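Local coordinates for protein 2-oxoadipate dioxygenase/decarboxylase (Pseudomonas putida, PDB 6W1G) that catalyses the iron(II)-dependent decarboxylation and hydroxylation of 2-oxoadipate to D-2-hydroxyglutarate, a step of D-lysine catabolism, at residues Val108-Phe113 with Phe129-Arg134; Val96-Leu101 with Ala424-Phe429. All coordinates share one frame; numbering follows the deposited sequence.

Contact 1: residues Val108-Phe113 with Phe129-Arg134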
loop_
_atom_site.group_PDB
_atom_site.type_symbol
_atom_site.label_atom_id
_atom_site.label_comp_id
_atom_site.label_asym_id
_atom_site.label_seq_id
_atom_site.Cartn_x
_atom_site.Cartn_y
_atom_site.Cartn_z
ATOM N N VAL A 108 -14.042 -9.502 -5.086
ATOM C CA VAL A 108 -13.584 -8.130 -5.213
ATOM C C VAL A 108 -12.494 -8.029 -6.283
ATOM O O VAL A 108 -11.800 -8.997 -6.600
ATOM C CB VAL A 108 -13.028 -7.508 -3.899
ATOM C CG1 VAL A 108 -14.074 -7.443 -2.777
ATOM C CG2 VAL A 108 -11.778 -8.249 -3.434
ATOM N N HIS A 109 -12.325 -6.806 -6.802
ATOM C CA HIS A 109 -11.114 -6.430 -7.537
ATOM C C HIS A 109 -10.765 -5.005 -7.130
ATOM O O HIS A 109 -11.645 -4.254 -6.685
ATOM C CB HIS A 109 -11.199 -6.663 -9.048
ATOM C CG HIS A 109 -12.378 -6.104 -9.748
ATOM N ND1 HIS A 109 -12.457 -6.190 -11.117
ATOM C CD2 HIS A 109 -13.517 -5.508 -9.330
ATOM C CE1 HIS A 109 -13.622 -5.700 -11.512
ATOM N NE2 HIS A 109 -14.283 -5.282 -10.453
ATOM N N SER A 110 -9.483 -4.646 -7.279
ATOM C CA SER A 110 -8.964 -3.510 -6.537
ATOM C C SER A 110 -7.863 -2.784 -7.286
ATOM O O SER A 110 -7.220 -3.304 -8.207
ATOM C CB SER A 110 -8.355 -3.998 -5.209
ATOM O OG SER A 110 -9.215 -4.908 -4.582
ATOM N N THR A 111 -7.633 -1.545 -6.826
ATOM C CA THR A 111 -6.481 -0.739 -7.219
ATOM C C THR A 111 -5.958 -0.063 -5.971
ATOM O O THR A 111 -6.588 -0.131 -4.923
ATOM C CB THR A 111 -6.864 0.300 -8.282
ATOM O OG1 THR A 111 -5.687 0.921 -8.818
ATOM C CG2 THR A 111 -7.744 1.378 -7.755
ATOM N N ALA A 112 -4.811 0.599 -6.063
ATOM C CA ALA A 112 -4.352 1.425 -4.956
ATOM C C ALA A 112 -4.195 2.868 -5.433
ATOM O O ALA A 112 -3.544 3.125 -6.440
ATOM C CB ALA A 112 -3.046 0.951 -4.364
ATOM N N PHE A 113 -4.748 3.793 -4.679
ATOM C CA PHE A 113 -4.588 5.208 -4.964
ATOM C C PHE A 113 -3.341 5.702 -4.230
ATOM O O PHE A 113 -3.224 5.497 -3.012
ATOM C CB PHE A 113 -5.836 5.999 -4.549
ATOM C CG PHE A 113 -7.033 5.649 -5.377
ATOM C CD1 PHE A 113 -7.939 4.677 -4.964
ATOM C CD2 PHE A 113 -7.293 6.323 -6.557
ATOM C CE1 PHE A 113 -9.061 4.393 -5.734
ATOM C CE2 PHE A 113 -8.398 6.035 -7.303
ATOM C CZ PHE A 113 -9.287 5.059 -6.884
ATOM N N PHE A 129 -5.577 1.265 -0.612
ATOM C CA PHE A 129 -5.956 0.079 -1.373
ATOM C C PHE A 129 -7.474 -0.006 -1.357
ATOM O O PHE A 129 -8.075 -0.035 -0.277
ATOM C CB PHE A 129 -5.352 -1.151 -0.709
ATOM C CG PHE A 129 -5.479 -2.413 -1.508
ATOM C CD1 PHE A 129 -6.553 -3.272 -1.352
ATOM C CD2 PHE A 129 -4.530 -2.730 -2.459
ATOM C CE1 PHE A 129 -6.632 -4.425 -2.100
ATOM C CE2 PHE A 129 -4.626 -3.897 -3.205
ATOM C CZ PHE A 129 -5.669 -4.726 -3.025
ATOM N N THR A 130 -8.091 0.068 -2.530
ATOM C CA THR A 130 -9.524 0.254 -2.679
ATOM C C THR A 130 -10.095 -0.902 -3.480
ATOM O O THR A 130 -9.766 -1.087 -4.660
ATOM C CB THR A 130 -9.800 1.569 -3.365
ATOM O OG1 THR A 130 -9.220 2.629 -2.608
ATOM C CG2 THR A 130 -11.293 1.841 -3.505
ATOM N N SER A 131 -10.992 -1.666 -2.848
ATOM C CA SER A 131 -11.632 -2.801 -3.506
ATOM C C SER A 131 -13.054 -2.456 -3.885
ATOM O O SER A 131 -13.750 -1.766 -3.137
ATOM C CB SER A 131 -11.636 -4.002 -2.568
ATOM O OG SER A 131 -10.340 -4.396 -2.172
ATOM N N LEU A 132 -13.461 -2.958 -5.040
ATOM C CA LEU A 132 -14.838 -2.872 -5.472
ATOM C C LEU A 132 -15.455 -4.267 -5.422
ATOM O O LEU A 132 -14.948 -5.207 -6.044
ATOM C CB LEU A 132 -14.877 -2.319 -6.894
ATOM C CG LEU A 132 -16.246 -2.370 -7.535
ATOM C CD1 LEU A 132 -17.316 -1.544 -6.829
ATOM C CD2 LEU A 132 -16.146 -1.914 -8.996
ATOM N N LEU A 133 -16.533 -4.391 -4.648
ATOM C CA LEU A 133 -17.290 -5.625 -4.557
ATOM C C LEU A 133 -17.931 -5.944 -5.902
ATOM O O LEU A 133 -18.470 -5.062 -6.573
ATOM C CB LEU A 133 -18.379 -5.434 -3.503
ATOM C CG LEU A 133 -19.229 -6.647 -3.128
ATOM C CD1 LEU A 133 -18.420 -7.629 -2.320
ATOM C CD2 LEU A 133 -20.468 -6.168 -2.348
ATOM N N ARG A 134 -17.884 -7.222 -6.292
ATOM C CA ARG A 134 -18.525 -7.702 -7.514
ATOM C C ARG A 134 -19.771 -8.479 -7.117
ATOM O O ARG A 134 -19.681 -9.476 -6.388
ATOM C CB ARG A 134 -17.573 -8.573 -8.330
ATOM C CG ARG A 134 -16.266 -7.854 -8.656
ATOM C CD ARG A 134 -15.553 -8.470 -9.859
ATOM N NE ARG A 134 -16.281 -8.224 -11.103
ATOM C CZ ARG A 134 -15.929 -8.720 -12.279
ATOM N NH1 ARG A 134 -14.863 -9.495 -12.355
ATOM N NH2 ARG A 134 -16.629 -8.445 -13.383
#

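Contact 2: residues Val96-Leu101 with Ala424-Phe429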
loop_
_atom_site.group_PDB
_atom_site.type_symbol
_atom_site.label_atom_id
_atom_site.label_comp_id
_atom_site.label_asym_id
_atom_site.label_seq_id
_atom_site.Cartn_x
_atom_site.Cartn_y
_atom_site.Cartn_z
ATOM N N VAL A 96 -3.249 3.131 -9.203
ATOM C CA VAL A 96 -2.078 2.412 -9.694
ATOM C C VAL A 96 -2.312 0.929 -9.467
ATOM O O VAL A 96 -2.621 0.504 -8.348
ATOM C CB VAL A 96 -0.792 2.870 -8.978
ATOM C CG1 VAL A 96 0.389 2.094 -9.523
ATOM C CG2 VAL A 96 -0.615 4.363 -9.119
ATOM N N GLY A 97 -2.113 0.131 -10.521
ATOM C CA GLY A 97 -2.198 -1.299 -10.420
ATOM C C GLY A 97 -3.599 -1.848 -10.433
ATOM O O GLY A 97 -4.590 -1.131 -10.298
ATOM N N TYR A 98 -3.692 -3.163 -10.601
ATOM C CA TYR A 98 -4.973 -3.854 -10.636
ATOM C C TYR A 98 -4.780 -5.235 -10.029
ATOM O O TYR A 98 -3.855 -5.971 -10.381
ATOM C CB TYR A 98 -5.478 -3.972 -12.086
ATOM C CG TYR A 98 -6.734 -4.798 -12.169
ATOM C CD1 TYR A 98 -7.926 -4.362 -11.590
ATOM C CD2 TYR A 98 -6.737 -6.035 -12.784
ATOM C CE1 TYR A 98 -9.066 -5.112 -11.616
ATOM C CE2 TYR A 98 -7.889 -6.795 -12.827
ATOM C CZ TYR A 98 -9.054 -6.335 -12.260
ATOM O OH TYR A 98 -10.178 -7.140 -12.337
ATOM N N TYR A 99 -5.645 -5.560 -9.068
ATOM C CA TYR A 99 -5.543 -6.773 -8.263
ATOM C C TYR A 99 -6.896 -7.459 -8.323
ATOM O O TYR A 99 -7.874 -6.934 -7.792
ATOM C CB TYR A 99 -5.208 -6.458 -6.813
ATOM C CG TYR A 99 -3.963 -5.601 -6.642
ATOM C CD1 TYR A 99 -4.033 -4.211 -6.787
ATOM C CD2 TYR A 99 -2.733 -6.152 -6.345
ATOM C CE1 TYR A 99 -2.912 -3.420 -6.653
ATOM C CE2 TYR A 99 -1.616 -5.372 -6.215
ATOM C CZ TYR A 99 -1.701 -4.023 -6.357
ATOM O OH TYR A 99 -0.552 -3.268 -6.228
ATOM N N ASP A 100 -6.977 -8.598 -8.978
ATOM C CA ASP A 100 -8.244 -9.300 -9.154
ATOM C C ASP A 100 -8.268 -10.541 -8.291
ATOM O O ASP A 100 -7.525 -11.494 -8.540
ATOM C CB ASP A 100 -8.382 -9.658 -10.622
ATOM C CG ASP A 100 -9.700 -10.299 -10.948
ATOM O OD1 ASP A 100 -10.611 -10.190 -10.114
ATOM O OD2 ASP A 100 -9.797 -10.887 -12.030
ATOM N N LEU A 101 -9.109 -10.520 -7.274
ATOM C CA LEU A 101 -9.246 -11.675 -6.405
ATOM C C LEU A 101 -10.340 -12.639 -6.834
ATOM O O LEU A 101 -10.556 -13.641 -6.142
ATOM C CB LEU A 101 -9.489 -11.234 -4.966
ATOM C CG LEU A 101 -8.249 -10.808 -4.195
ATOM C CD1 LEU A 101 -8.630 -9.975 -2.997
ATOM C CD2 LEU A 101 -7.437 -12.036 -3.771
ATOM N N ALA A 424 -10.982 -8.945 -19.493
ATOM C CA ALA A 424 -12.349 -8.489 -19.257
ATOM C C ALA A 424 -12.518 -7.896 -17.866
ATOM O O ALA A 424 -13.206 -6.885 -17.695
ATOM C CB ALA A 424 -13.336 -9.636 -19.449
ATOM N N ASN A 425 -11.933 -8.527 -16.853
ATOM C CA ASN A 425 -12.104 -8.008 -15.496
ATOM C C ASN A 425 -11.447 -6.643 -15.327
ATOM O O ASN A 425 -12.065 -5.729 -14.772
ATOM C CB ASN A 425 -11.644 -9.021 -14.448
ATOM C CG ASN A 425 -12.548 -10.275 -14.417
ATOM O OD1 ASN A 425 -13.602 -10.310 -15.043
ATOM N ND2 ASN A 425 -12.143 -11.281 -13.666
ATOM N N ARG A 426 -10.212 -6.473 -15.813
ATOM C CA ARG A 426 -9.573 -5.159 -15.694
ATOM C C ARG A 426 -10.369 -4.108 -16.464
ATOM O O ARG A 426 -10.528 -2.977 -16.008
ATOM C CB ARG A 426 -8.132 -5.221 -16.183
ATOM C CG ARG A 426 -7.456 -3.854 -16.252
ATOM C CD ARG A 426 -6.089 -3.912 -16.909
ATOM N NE ARG A 426 -5.158 -4.765 -16.181
ATOM C CZ ARG A 426 -4.040 -4.337 -15.601
ATOM N NH1 ARG A 426 -3.690 -3.058 -15.671
ATOM N NH2 ARG A 426 -3.272 -5.202 -14.960
ATOM N N GLU A 427 -10.861 -4.462 -17.651
ATOM C CA GLU A 427 -11.648 -3.509 -18.426
ATOM C C GLU A 427 -12.921 -3.114 -17.685
ATOM O O GLU A 427 -13.301 -1.944 -17.693
ATOM C CB GLU A 427 -11.969 -4.105 -19.797
ATOM C CG GLU A 427 -10.749 -4.267 -20.694
ATOM C CD GLU A 427 -11.016 -5.101 -21.947
ATOM O OE1 GLU A 427 -12.174 -5.487 -22.216
ATOM O OE2 GLU A 427 -10.051 -5.388 -22.676
ATOM N N ALA A 428 -13.587 -4.084 -17.047
ATOM C CA ALA A 428 -14.763 -3.773 -16.247
ATOM C C ALA A 428 -14.391 -2.871 -15.081
ATOM O O ALA A 428 -15.132 -1.939 -14.757
ATOM C CB ALA A 428 -15.418 -5.052 -15.717
ATOM N N PHE A 429 -13.256 -3.146 -14.425
ATOM C CA PHE A 429 -12.831 -2.305 -13.325
ATOM C C PHE A 429 -12.604 -0.881 -13.809
ATOM O O PHE A 429 -13.012 0.082 -13.158
ATOM C CB PHE A 429 -11.554 -2.866 -12.713
ATOM C CG PHE A 429 -11.143 -2.145 -11.449
ATOM C CD1 PHE A 429 -11.696 -2.470 -10.228
ATOM C CD2 PHE A 429 -10.230 -1.109 -11.506
ATOM C CE1 PHE A 429 -11.352 -1.797 -9.058
ATOM C CE2 PHE A 429 -9.874 -0.427 -10.345
ATOM C CZ PHE A 429 -10.423 -0.784 -9.120
#

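Contact 1: residues Val108-Phe113 with Phe129-Arg134
His-109 and Leu-132 exchange both backbone bonds of one antiparallel pair, and Thr-111 and Thr-130 do the same two residues on; the bond from Leu-132 N to His-109 O is 2.8 Å long and almost straight. Between them, at the non-hydrogen-bonded pair, the hydroxyls Ser-110 OG and Ser-131 OG meet at 2.7 Å, a side-chain hydrogen bond in which either may be the donor.

On the face carrying His-109, Arg-134 stacks on the imidazole. Its chain, bent at chi3 (69°), crosses the ring at about a right angle: CD sits over one face, 3.6 Å from the ring centroid, and the guanidinium lies flat on the same ring, planes 11° apart. Leu-132 O meets the edge of the ring, while His-109 ND1 is bonded to Tyr-98 OH and Arg-134 NH1 to Asn-425 OD1. An alanine in place of His-109 would probably leave the arginine chain without its flat support and Tyr-98 OH without this partner.

The phenylalanine rings pack against small side chains. Phe-129 brings CZ to 3.5 Å from Ser-110 CB, and on the opposite face the edge of Phe-113 meets Thr-130 OG1, itself bonded to Val-128 O, at 3.4 Å.

This is a regular antiparallel pairing within the mixed five-stranded sheet of a glyoxalase-clan enzyme, with Phe-129 close to the metal-binding His-70 and Ser-131 beside Arg-74.

Contact 2: residues Val96-Leu101 with Ala424-Phe429
Tyr-98 and Arg-426 have the nearest CA atoms, 7.0 Å apart, where the edge strand 96-100 runs at 121° to segment 424-429, the start of helix 424-433.

Tyr-98 carries most of the contact. Its CG is anti to the backbone N, which starts the side chain toward the helix, and the ring lies against the helix backbone: Arg-426 CA stands over one face, 3.9 Å from the ring centroid, in a CH-pi contact displaced toward the rim. The Arg-426 side chain slides back past the tyrosine in the opposite direction, its CB 3.7 Å from Tyr-98 CE2. After the bend at chi3 its guanidinium sets one face over Tyr-98 CB, which lies above the centre of that group.

Phe-429 packs against another part of the ring, its CB 3.5 Å from Tyr-98 CE1. The two aromatic planes are inclined at 52°, and Tyr-98 CD1 lies over a face of the phenylalanine. At the far end, Tyr-98 OH comes within 3.2 Å of Asn-425 CB, but its hydrogen bond goes to His-109.

One hydrogen bond joins the segments directly. Asn-425 ND2 gives a nearly straight bond of 2.9 Å to Asp-100 OD2, which it meets on the syn side, 22° out of the carboxylate plane; the carboxylate and amide stand almost perpendicular. Ser-102 OG binds the other oxygen, Asp-100 OD1, and Arg-134 holds the amide oxygen of Asn-425.

Both ends of the Asn-425 amide are therefore engaged, which should hold its rotation and probably polarises it between a carboxylate and a guanidinium. The helix is thus fastened to the sheet edge by aromatic packing and by a polar chain from Asp-100 through Asn-425 to Arg-134.

Contact 1 is buried and joins two neighbouring strands within the sheet, largely through paired backbone bonds; contact 2 lies at the surface and sets helix 424-433 against the sheet's outermost strand, with no backbone-to-backbone hydrogen bond, its one direct hydrogen bond running between side chains. Strands 94-100 and 108-114 follow each other in the chain and are neighbours in the sheet, so the two sites, with centres about 8 Å apart, meet directly. Besides the shared His-109/Tyr-98 bond, Thr-111 OG1 bonds to Gly-97 O at 2.8 Å. Phe-429 meets the His-109 ring edge-to-face, bringing the helix, remote in sequence, into contact with the strand pair of contact 1.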